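Local coordinates for Can2 (Sulfobacillus thermosulfidooxidans, PDB 7BDV), which acts as a CRISPR ancillary nuclease of dual specificity that binds cyclic tetra-adenylate and potentiates type III CRISPR defence, at the interface of chains A and B. Sequence-based numbering; all coordinates share one arbitrary frame. Chains: chain A/B, Can2.

The interface of chains A and B. Residues chain A 310, 340-341; chain B 272-275, 315.
A:Tyr310 and B:Val315 meet at the apolar centre of this patch. Ring atom CE1 of A:Tyr310 lies 3.8 Å from methyl CG2 of B:Val315. The two side chains approach at a slant. Both residues sit in equivalent helices, 306-320 in chain A and 305-320 in chain B. With CG1 of B:Val315 anti to the backbone N (chi1 175°), CG2 lies beside that N and anti to the carbonyl carbon, and it is CG2 that touches the ring. The same tyrosine also packs within its own chain. Its hydroxyl OH stands 3.6 Å above the guanidinium plane of A:Arg341, over the centre of that group. CB of B:Val273, whose methyls are not modelled, lies 3.8 Å above the opposite face, toward its rim. The flat group thus lies between a hydroxyl of its own chain and a carbon of the partner.

A:Arg341 carries the polar contact. It comes from helix 336-344, with CG anti to the backbone N (chi1 -176°) and a bend at chi3 that turns the guanidinium toward strand 274-277 of chain B. Its two terminal nitrogens grip one oxygen, the side-chain amide OD1 of B:Asn275. NH1 of A:Arg341 is 3.0 Å from OD1 of B:Asn275 and uses a lone pair in the carbonyl plane. NH2 of A:Arg341, 3.2 Å from OD1 of B:Asn275, bonds from above that plane. The guanidinium and amide planes are 55° apart. NH2 also makes a weak hydrogen bond to the backbone O of B:Ser274.

The patch lies within the Card1-like endonuclease region and has a two-fold twin with the chains exchanged. It probably helps pair the nuclease domains of the dimer. At the outer rim, A:Lys340 and B:Ser272 also have incomplete side chains. There, CB of A:Lys340 rests 3.4 Å from the backbone O of B:Ser272.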
loop_
_atom_site.group_PDB
_atom_site.type_symbol
_atom_site.label_atom_id
_atom_site.label_comp_id
_atom_site.label_asym_id
_atom_site.label_seq_id
_atom_site.Cartn_x
_atom_site.Cartn_y
_atom_site.Cartn_z
ATOM N N TYR A 310 4.837 -7.550 -5.094
ATOM C CA TYR A 310 4.002 -6.387 -5.488
ATOM C C TYR A 310 2.527 -6.727 -5.251
ATOM O O TYR A 310 1.779 -5.879 -4.788
ATOM C CB TYR A 310 4.170 -6.025 -6.957
ATOM C CG TYR A 310 5.499 -5.437 -7.355
ATOM C CD1 TYR A 310 6.101 -4.435 -6.620
ATOM C CD2 TYR A 310 6.123 -5.854 -8.515
ATOM C CE1 TYR A 310 7.295 -3.864 -7.026
ATOM C CE2 TYR A 310 7.321 -5.297 -8.930
ATOM C CZ TYR A 310 7.928 -4.324 -8.164
ATOM O OH TYR A 310 9.123 -3.787 -8.546
ATOM N N LYS A 340 15.061 -7.566 0.419
ATOM C CA LYS A 340 15.150 -6.111 0.678
ATOM C C LYS A 340 13.810 -5.439 0.321
ATOM O O LYS A 340 13.386 -4.540 1.079
ATOM C CB LYS A 340 16.356 -5.523 -0.062
ATOM C CG LYS A 340 17.679 -5.672 0.696
ATOM C CD LYS A 340 18.941 -5.624 -0.181
ATOM N N ARG A 341 13.144 -5.845 -0.762
ATOM C CA ARG A 341 11.841 -5.236 -1.147
ATOM C C ARG A 341 10.801 -5.586 -0.074
ATOM O O ARG A 341 10.028 -4.676 0.346
ATOM C CB ARG A 341 11.390 -5.657 -2.549
ATOM C CG ARG A 341 10.104 -4.951 -2.977
ATOM C CD ARG A 341 9.857 -5.014 -4.468
ATOM N NE ARG A 341 10.900 -4.354 -5.246
ATOM C CZ ARG A 341 10.946 -3.058 -5.564
ATOM N NH1 ARG A 341 9.999 -2.217 -5.173
ATOM N NH2 ARG A 341 11.959 -2.610 -6.282
ATOM N N SER B 272 17.667 0.394 0.067
ATOM C CA SER B 272 17.201 -1.028 0.107
ATOM C C SER B 272 16.610 -1.494 -1.247
ATOM O O SER B 272 16.913 -2.613 -1.681
ATOM N N VAL B 273 15.788 -0.664 -1.905
ATOM C CA VAL B 273 15.152 -0.978 -3.215
ATOM C C VAL B 273 15.454 0.135 -4.226
ATOM O O VAL B 273 15.690 1.295 -3.815
ATOM C CB VAL B 273 13.634 -1.158 -3.045
ATOM N N SER B 274 15.388 -0.195 -5.516
ATOM C CA SER B 274 15.349 0.781 -6.634
ATOM C C SER B 274 14.086 0.550 -7.471
ATOM O O SER B 274 13.719 -0.603 -7.691
ATOM C CB SER B 274 16.606 0.728 -7.470
ATOM O OG SER B 274 16.876 -0.594 -7.881
ATOM N N ASN B 275 13.464 1.638 -7.922
ATOM C CA ASN B 275 12.282 1.663 -8.822
ATOM C C ASN B 275 12.614 2.548 -10.025
ATOM O O ASN B 275 13.254 3.608 -9.820
ATOM C CB ASN B 275 11.032 2.172 -8.096
ATOM C CG ASN B 275 10.709 1.332 -6.881
ATOM O OD1 ASN B 275 10.540 0.128 -7.021
ATOM N ND2 ASN B 275 10.666 1.929 -5.695
ATOM N N VAL B 315 4.297 0.423 -5.729
ATOM C CA VAL B 315 5.422 1.404 -5.841
ATOM C C VAL B 315 4.900 2.821 -5.608
ATOM O O VAL B 315 5.527 3.547 -4.851
ATOM C CB VAL B 315 6.142 1.273 -7.199
ATOM C CG1 VAL B 315 7.214 2.348 -7.384
ATOM C CG2 VAL B 315 6.750 -0.113 -7.326
#